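Local atomic coordinates of putative citrate lyase, alfa subunit (Streptococcus mutans, PDB entry 2HJ0), a protein that is a putative citrate lyase alpha subunit of the CitF family, with two mixed, largely parallel beta sheets flanked by helices. Residues M139-R153 against D491-S503. Numbering follows the deposited sequence.
Sequences MENPVIIRSHGGRAR and DKIVALIEYRDGS
E498 OE2 accepts from both terminal nitrogens of R153, NH1 at 2.8 Å and NH2 at 2.9 Å, which reach it from the same face of the carboxylate. The grip is end-on, and NH2 also bonds OE1. This salt bridge closes one end of a parallel pairing in a mixed beta sheet of an alpha/beta fold, where strand 493-498 lies between strand 143-145 and the antiparallel strand 504-511. R146 adds a weak bond from NE to E498 OE1 (3.0 Å), part of a second salt bridge, its guanidinium turned 68° from the carboxylate plane. Two arginines thus share one buried acid and probably stabilise its negative charge. E498 reaches them fully extended, CG anti to the backbone N (chi1 173°). R153 instead bends at chi2 and chi3, which brings NH1 also to R500 O at 2.8 Å, above that carbonyl's plane; G150 O sits over the centre of one guanidinium face. S147 caps helix 148-157 by accepting from G150 N, and its OG also bonds D402, which forms a salt bridge with R500. Four backbone bonds join the strands, from V143 N to V494 O through to E498 N to I145 O. V494 and A495 form a classic bulge opposite V508. V143 and A495 meet on the face they share with I145 and I497; on the other, I144 CD1 packs 3.7 Å from L496 CD1. Just before the strand, P142 CB lies 3.9 Å from L496 CG.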
HETATM    1  N   MSE A 139      15.506 -32.746  -7.283  1.00 26.90           N
HETATM    2  CA  MSE A 139      16.348 -31.710  -6.687  1.00 26.27           C
HETATM    3  C   MSE A 139      17.263 -32.285  -5.628  1.00 25.34           C
HETATM    4  O   MSE A 139      16.954 -33.287  -4.993  1.00 24.90           O
HETATM    5  CB  MSE A 139      15.519 -30.613  -6.004  1.00 27.44           C
HETATM    6  CG  MSE A 139      14.849 -29.594  -6.900  1.00 29.84           C
HETATM    7 SE   MSE A 139      15.097 -27.784  -6.193  1.00 32.16          SE
HETATM    8  CE  MSE A 139      14.215 -27.949  -4.478  1.00 32.08           C
ATOM      9  N   GLU A 140      18.390 -31.621  -5.437  1.00 26.29           N
ATOM     10  CA  GLU A 140      19.345 -32.017  -4.429  1.00 27.21           C
ATOM     11  C   GLU A 140      18.886 -31.417  -3.101  1.00 26.74           C
ATOM     12  O   GLU A 140      18.882 -32.088  -2.068  1.00 27.76           O
ATOM     13  CB  GLU A 140      20.720 -31.498  -4.806  1.00 29.32           C
ATOM     14  CG  GLU A 140      21.793 -31.796  -3.783  1.00 34.28           C
ATOM     15  CD  GLU A 140      23.181 -31.423  -4.273  1.00 37.38           C
ATOM     16  OE1 GLU A 140      24.131 -31.455  -3.453  1.00 39.14           O
ATOM     17  OE2 GLU A 140      23.317 -31.101  -5.479  1.00 38.85           O
ATOM     18  N   ASN A 141      18.492 -30.150  -3.133  1.00 25.42           N
ATOM     19  CA  ASN A 141      18.001 -29.469  -1.942  1.00 24.02           C
ATOM     20  C   ASN A 141      16.505 -29.740  -1.749  1.00 22.65           C
ATOM     21  O   ASN A 141      15.788 -30.049  -2.706  1.00 22.78           O
ATOM     22  CB  ASN A 141      18.249 -27.965  -2.075  1.00 24.30           C
ATOM     23  CG  ASN A 141      19.631 -27.570  -1.636  1.00 23.02           C
ATOM     24  OD1 ASN A 141      20.109 -26.478  -1.950  1.00 22.77           O
ATOM     25  ND2 ASN A 141      20.283 -28.454  -0.889  1.00 22.49           N
ATOM     26  N   PRO A 142      16.020 -29.648  -0.502  1.00 20.78           N
ATOM     27  CA  PRO A 142      14.597 -29.887  -0.220  1.00 19.58           C
ATOM     28  C   PRO A 142      13.736 -28.679  -0.585  1.00 17.67           C
ATOM     29  O   PRO A 142      14.138 -27.531  -0.369  1.00 17.61           O
ATOM     30  CB  PRO A 142      14.566 -30.143   1.297  1.00 19.32           C
ATOM     31  CG  PRO A 142      15.976 -30.498   1.650  1.00 20.15           C
ATOM     32  CD  PRO A 142      16.796 -29.599   0.746  1.00 20.70           C
ATOM     33  N   VAL A 143      12.558 -28.935  -1.137  1.00 15.77           N
ATOM     34  CA  VAL A 143      11.648 -27.850  -1.476  1.00 14.40           C
ATOM     35  C   VAL A 143      11.109 -27.333  -0.149  1.00 14.04           C
ATOM     36  O   VAL A 143      10.728 -28.128   0.707  1.00 15.62           O
ATOM     37  CB  VAL A 143      10.465 -28.356  -2.324  1.00 13.79           C
ATOM     38  CG1 VAL A 143       9.463 -27.229  -2.535  1.00 14.76           C
ATOM     39  CG2 VAL A 143      10.963 -28.887  -3.657  1.00 12.93           C
ATOM     40  N   ILE A 144      11.097 -26.019   0.048  1.00 12.20           N
ATOM     41  CA  ILE A 144      10.570 -25.459   1.298  1.00 12.36           C
ATOM     42  C   ILE A 144       9.101 -25.078   1.116  1.00 11.28           C
ATOM     43  O   ILE A 144       8.774 -24.152   0.377  1.00 12.34           O
ATOM     44  CB  ILE A 144      11.325 -24.183   1.734  1.00 13.67           C
ATOM     45  CG1 ILE A 144      12.803 -24.496   1.986  1.00 14.89           C
ATOM     46  CG2 ILE A 144      10.688 -23.609   3.002  1.00 13.77           C
ATOM     47  CD1 ILE A 144      13.037 -25.504   3.081  1.00 17.00           C
ATOM     48  N   ILE A 145       8.203 -25.780   1.779  1.00  9.60           N
ATOM     49  CA  ILE A 145       6.809 -25.427   1.620  1.00  8.70           C
ATOM     50  C   ILE A 145       6.351 -24.552   2.761  1.00  8.73           C
ATOM     51  O   ILE A 145       6.612 -24.844   3.927  1.00  8.62           O
ATOM     52  CB  ILE A 145       5.928 -26.667   1.543  1.00  8.80           C
ATOM     53  CG1 ILE A 145       6.048 -27.271   0.150  1.00  8.07           C
ATOM     54  CG2 ILE A 145       4.487 -26.307   1.836  1.00  7.36           C
ATOM     55  CD1 ILE A 145       5.537 -28.636   0.085  1.00 10.64           C
ATOM     56  N   ARG A 146       5.681 -23.465   2.411  1.00  8.24           N
ATOM     57  CA  ARG A 146       5.163 -22.531   3.397  1.00  7.18           C
ATOM     58  C   ARG A 146       3.700 -22.226   3.067  1.00  7.01           C
ATOM     59  O   ARG A 146       3.309 -22.278   1.908  1.00  7.85           O
ATOM     60  CB  ARG A 146       5.951 -21.225   3.345  1.00  5.81           C
ATOM     61  CG  ARG A 146       7.445 -21.335   3.544  1.00  4.31           C
ATOM     62  CD  ARG A 146       8.009 -19.928   3.767  1.00  5.73           C
ATOM     63  NE  ARG A 146       9.314 -19.947   4.403  1.00  5.73           N
ATOM     64  CZ  ARG A 146      10.463 -20.078   3.752  1.00  7.79           C
ATOM     65  NH1 ARG A 146      11.595 -20.105   4.429  1.00  9.99           N
ATOM     66  NH2 ARG A 146      10.490 -20.156   2.429  1.00  7.94           N
ATOM     67  N   SER A 147       2.902 -21.902   4.082  1.00  5.70           N
ATOM     68  CA  SER A 147       1.503 -21.550   3.885  1.00  2.92           C
ATOM     69  C   SER A 147       1.485 -20.143   3.283  1.00  4.16           C
ATOM     70  O   SER A 147       2.517 -19.460   3.274  1.00  3.78           O
ATOM     71  CB  SER A 147       0.758 -21.547   5.226  1.00  1.60           C
ATOM     72  OG  SER A 147       1.213 -20.504   6.081  1.00  1.24           O
ATOM     73  N   HIS A 148       0.337 -19.695   2.772  1.00  4.45           N
ATOM     74  CA  HIS A 148       0.290 -18.339   2.213  1.00  4.90           C
ATOM     75  C   HIS A 148       0.756 -17.335   3.273  1.00  3.12           C
ATOM     76  O   HIS A 148       1.481 -16.394   2.956  1.00  2.74           O
ATOM     77  CB  HIS A 148      -1.119 -17.975   1.725  1.00  4.22           C
ATOM     78  CG  HIS A 148      -1.575 -18.787   0.557  1.00  5.32           C
ATOM     79  ND1 HIS A 148      -0.728 -19.149  -0.469  1.00  5.74           N
ATOM     80  CD2 HIS A 148      -2.788 -19.303   0.245  1.00  4.43           C
ATOM     81  CE1 HIS A 148      -1.401 -19.856  -1.361  1.00  5.00           C
ATOM     82  NE2 HIS A 148      -2.652 -19.964  -0.951  1.00  4.27           N
ATOM     83  N   GLY A 149       0.344 -17.546   4.521  1.00  1.65           N
ATOM     84  CA  GLY A 149       0.770 -16.663   5.586  1.00  3.87           C
ATOM     85  C   GLY A 149       2.260 -16.829   5.871  1.00  6.06           C
ATOM     86  O   GLY A 149       2.981 -15.851   6.087  1.00  4.16           O
ATOM     87  N   GLY A 150       2.731 -18.077   5.870  1.00  6.94           N
ATOM     88  CA  GLY A 150       4.141 -18.333   6.122  1.00  7.40           C
ATOM     89  C   GLY A 150       5.053 -17.627   5.133  1.00  7.98           C
ATOM     90  O   GLY A 150       6.109 -17.103   5.496  1.00  7.36           O
ATOM     91  N   ARG A 151       4.647 -17.627   3.867  1.00  8.56           N
ATOM     92  CA  ARG A 151       5.425 -16.978   2.826  1.00  9.29           C
ATOM     93  C   ARG A 151       5.451 -15.479   3.096  1.00 10.88           C
ATOM     94  O   ARG A 151       6.493 -14.821   2.997  1.00 10.17           O
ATOM     95  CB  ARG A 151       4.800 -17.246   1.459  1.00  8.43           C
ATOM     96  CG  ARG A 151       5.512 -16.552   0.307  1.00  6.68           C
ATOM     97  CD  ARG A 151       4.833 -16.872  -1.002  1.00  4.98           C
ATOM     98  NE  ARG A 151       5.658 -16.509  -2.140  1.00  3.77           N
ATOM     99  CZ  ARG A 151       5.789 -15.276  -2.609  1.00  5.46           C
ATOM    100  NH1 ARG A 151       5.137 -14.267  -2.039  1.00  5.76           N
ATOM    101  NH2 ARG A 151       6.579 -15.056  -3.649  1.00  5.31           N
ATOM    102  N   ALA A 152       4.288 -14.935   3.431  1.00 11.70           N
ATOM    103  CA  ALA A 152       4.210 -13.522   3.727  1.00 12.21           C
ATOM    104  C   ALA A 152       5.061 -13.247   4.973  1.00 11.69           C
ATOM    105  O   ALA A 152       5.791 -12.268   5.008  1.00 12.92           O
ATOM    106  CB  ALA A 152       2.753 -13.110   3.950  1.00 11.36           C
ATOM    107  N   ARG A 153       4.979 -14.114   5.982  1.00 10.95           N
ATOM    108  CA  ARG A 153       5.769 -13.922   7.193  1.00 10.64           C
ATOM    109  C   ARG A 153       7.260 -13.936   6.863  1.00  9.95           C
ATOM    110  O   ARG A 153       7.991 -13.025   7.249  1.00  7.53           O
ATOM    111  CB  ARG A 153       5.488 -15.011   8.223  1.00 12.55           C
ATOM    112  CG  ARG A 153       6.268 -14.821   9.529  1.00 16.10           C
ATOM    113  CD  ARG A 153       6.875 -16.135  10.027  1.00 18.17           C
ATOM    114  NE  ARG A 153       7.963 -16.604   9.171  1.00 19.82           N
ATOM    115  CZ  ARG A 153       8.003 -17.805   8.600  1.00 19.87           C
ATOM    116  NH1 ARG A 153       7.012 -18.658   8.793  1.00 21.74           N
ATOM    117  NH2 ARG A 153       9.033 -18.158   7.843  1.00 19.08           N
ATOM    118  N   ASP A 491      15.239 -42.426   1.676  1.00 42.07           N
ATOM    119  CA  ASP A 491      15.927 -41.789   2.789  1.00 39.99           C
ATOM    120  C   ASP A 491      16.211 -40.328   2.531  1.00 37.41           C
ATOM    121  O   ASP A 491      16.697 -39.615   3.412  1.00 37.16           O
ATOM    122  CB  ASP A 491      17.242 -42.514   3.079  1.00 42.83           C
ATOM    123  CG  ASP A 491      17.065 -43.675   4.039  1.00 45.37           C
ATOM    124  OD1 ASP A 491      16.792 -43.407   5.237  1.00 46.88           O
ATOM    125  OD2 ASP A 491      17.191 -44.846   3.597  1.00 45.82           O
ATOM    126  N   LYS A 492      15.916 -39.883   1.318  1.00 33.89           N
ATOM    127  CA  LYS A 492      16.152 -38.496   0.961  1.00 31.03           C
ATOM    128  C   LYS A 492      14.982 -37.605   1.334  1.00 28.88           C
ATOM    129  O   LYS A 492      13.831 -37.924   1.046  1.00 28.00           O
ATOM    130  CB  LYS A 492      16.422 -38.359  -0.539  1.00 30.76           C
ATOM    131  CG  LYS A 492      16.576 -36.910  -0.980  1.00 29.95           C
ATOM    132  CD  LYS A 492      16.774 -36.769  -2.477  1.00 31.32           C
ATOM    133  CE  LYS A 492      16.453 -35.348  -2.927  1.00 31.57           C
ATOM    134  NZ  LYS A 492      17.167 -34.316  -2.118  1.00 30.41           N
ATOM    135  N   ILE A 493      15.284 -36.485   1.978  1.00 26.07           N
ATOM    136  CA  ILE A 493      14.252 -35.543   2.357  1.00 23.79           C
ATOM    137  C   ILE A 493      13.934 -34.686   1.136  1.00 22.93           C
ATOM    138  O   ILE A 493      14.667 -33.752   0.805  1.00 23.01           O
ATOM    139  CB  ILE A 493      14.714 -34.635   3.490  1.00 22.69           C
ATOM    140  CG1 ILE A 493      15.209 -35.479   4.664  1.00 21.17           C
ATOM    141  CG2 ILE A 493      13.575 -33.729   3.902  1.00 21.60           C
ATOM    142  CD1 ILE A 493      14.160 -36.382   5.265  1.00 21.07           C
ATOM    143  N   VAL A 494      12.845 -35.027   0.462  1.00 21.74           N
ATOM    144  CA  VAL A 494      12.398 -34.328  -0.734  1.00 19.91           C
ATOM    145  C   VAL A 494      11.956 -32.880  -0.499  1.00 18.29           C
ATOM    146  O   VAL A 494      12.090 -32.029  -1.385  1.00 16.47           O
ATOM    147  CB  VAL A 494      11.249 -35.121  -1.381  1.00 20.61           C
ATOM    148  CG1 VAL A 494      10.201 -34.184  -1.959  1.00 22.30           C
ATOM    149  CG2 VAL A 494      11.816 -36.022  -2.459  1.00 20.84           C
ATOM    150  N   ALA A 495      11.438 -32.602   0.695  1.00 16.98           N
ATOM    151  CA  ALA A 495      10.968 -31.264   1.040  1.00 15.09           C
ATOM    152  C   ALA A 495      10.713 -31.079   2.540  1.00 13.49           C
ATOM    153  O   ALA A 495      10.445 -32.032   3.263  1.00 12.36           O
ATOM    154  CB  ALA A 495       9.688 -30.970   0.265  1.00 14.54           C
ATOM    155  N   LEU A 496      10.796 -29.841   3.000  1.00 12.17           N
ATOM    156  CA  LEU A 496      10.533 -29.536   4.392  1.00 12.45           C
ATOM    157  C   LEU A 496       9.200 -28.779   4.476  1.00 12.96           C
ATOM    158  O   LEU A 496       8.893 -27.940   3.620  1.00 14.71           O
ATOM    159  CB  LEU A 496      11.665 -28.665   4.948  1.00 13.28           C
ATOM    160  CG  LEU A 496      13.109 -29.212   4.812  1.00 14.34           C
ATOM    161  CD1 LEU A 496      14.111 -28.195   5.343  1.00 11.84           C
ATOM    162  CD2 LEU A 496      13.248 -30.524   5.576  1.00 14.82           C
ATOM    163  N   ILE A 497       8.381 -29.076   5.475  1.00 12.52           N
ATOM    164  CA  ILE A 497       7.129 -28.334   5.612  1.00 11.69           C
ATOM    165  C   ILE A 497       7.313 -27.368   6.775  1.00  9.99           C
ATOM    166  O   ILE A 497       7.447 -27.783   7.927  1.00  7.30           O
ATOM    167  CB  ILE A 497       5.894 -29.265   5.888  1.00 12.55           C
ATOM    168  CG1 ILE A 497       5.422 -29.932   4.585  1.00 13.13           C
ATOM    169  CG2 ILE A 497       4.731 -28.452   6.424  1.00 11.70           C
ATOM    170  CD1 ILE A 497       6.461 -30.800   3.911  1.00 14.73           C
ATOM    171  N   GLU A 498       7.350 -26.078   6.456  1.00  9.63           N
ATOM    172  CA  GLU A 498       7.500 -25.048   7.468  1.00  9.78           C
ATOM    173  C   GLU A 498       6.119 -24.559   7.896  1.00 10.13           C
ATOM    174  O   GLU A 498       5.317 -24.160   7.064  1.00 10.54           O
ATOM    175  CB  GLU A 498       8.301 -23.858   6.932  1.00  9.98           C
ATOM    176  CG  GLU A 498       8.338 -22.692   7.922  1.00 13.86           C
ATOM    177  CD  GLU A 498       8.701 -21.365   7.279  1.00 15.90           C
ATOM    178  OE1 GLU A 498       9.906 -21.076   7.117  1.00 18.56           O
ATOM    179  OE2 GLU A 498       7.771 -20.610   6.925  1.00 17.66           O
ATOM    180  N   TYR A 499       5.846 -24.612   9.195  1.00 10.61           N
ATOM    181  CA  TYR A 499       4.576 -24.149   9.746  1.00 11.10           C
ATOM    182  C   TYR A 499       4.508 -22.628   9.620  1.00 12.53           C
ATOM    183  O   TYR A 499       5.542 -21.952   9.545  1.00 12.55           O
ATOM    184  CB  TYR A 499       4.473 -24.519  11.224  1.00 11.17           C
ATOM    185  CG  TYR A 499       3.110 -24.278  11.831  1.00 10.81           C
ATOM    186  CD1 TYR A 499       1.997 -24.974  11.370  1.00  9.52           C
ATOM    187  CD2 TYR A 499       2.930 -23.367  12.881  1.00 11.46           C
ATOM    188  CE1 TYR A 499       0.742 -24.783  11.926  1.00 10.00           C
ATOM    189  CE2 TYR A 499       1.667 -23.169  13.449  1.00 11.85           C
ATOM    190  CZ  TYR A 499       0.580 -23.887  12.956  1.00 11.94           C
ATOM    191  OH  TYR A 499      -0.676 -23.711  13.485  1.00 16.08           O
ATOM    192  N   ARG A 500       3.294 -22.091   9.630  1.00 12.32           N
ATOM    193  CA  ARG A 500       3.106 -20.654   9.503  1.00 14.78           C
ATOM    194  C   ARG A 500       4.026 -19.810  10.396  1.00 15.04           C
ATOM    195  O   ARG A 500       4.438 -18.717  10.002  1.00 15.73           O
ATOM    196  CB  ARG A 500       1.635 -20.283   9.773  1.00 15.76           C
ATOM    197  CG  ARG A 500       1.152 -20.551  11.194  1.00 18.51           C
ATOM    198  CD  ARG A 500      -0.279 -20.056  11.400  1.00 21.59           C
ATOM    199  NE  ARG A 500      -0.501 -18.804  10.650  1.00 23.58           N
ATOM    200  CZ  ARG A 500      -1.370 -17.855  10.986  1.00 21.48           C
ATOM    201  NH1 ARG A 500      -2.128 -17.994  12.076  1.00 20.66           N
ATOM    202  NH2 ARG A 500      -1.463 -16.767  10.236  1.00 19.31           N
ATOM    203  N   ASP A 501       4.355 -20.310  11.586  1.00 14.92           N
ATOM    204  CA  ASP A 501       5.208 -19.554  12.504  1.00 15.62           C
ATOM    205  C   ASP A 501       6.697 -19.613  12.174  1.00 15.77           C
ATOM    206  O   ASP A 501       7.505 -18.936  12.811  1.00 16.42           O
ATOM    207  CB  ASP A 501       4.971 -19.997  13.951  1.00 15.20           C
ATOM    208  CG  ASP A 501       5.346 -21.434  14.188  1.00 17.52           C
ATOM    209  OD1 ASP A 501       5.780 -22.105  13.219  1.00 16.94           O
ATOM    210  OD2 ASP A 501       5.206 -21.898  15.350  1.00 17.27           O
ATOM    211  N   GLY A 502       7.062 -20.415  11.178  1.00 16.28           N
ATOM    212  CA  GLY A 502       8.460 -20.499  10.781  1.00 16.56           C
ATOM    213  C   GLY A 502       9.257 -21.717  11.212  1.00 16.24           C
ATOM    214  O   GLY A 502      10.403 -21.891  10.798  1.00 17.17           O
ATOM    215  N   SER A 503       8.660 -22.552  12.049  1.00 15.08           N
ATOM    216  CA  SER A 503       9.313 -23.754  12.522  1.00 15.18           C
ATOM    217  C   SER A 503       8.890 -24.935  11.654  1.00 16.13           C
ATOM    218  O   SER A 503       7.979 -24.800  10.840  1.00 17.15           O
ATOM    219  CB  SER A 503       8.917 -24.017  13.971  1.00 15.22           C
ATOM    220  OG  SER A 503       7.520 -24.219  14.082  1.00 17.02           O
TER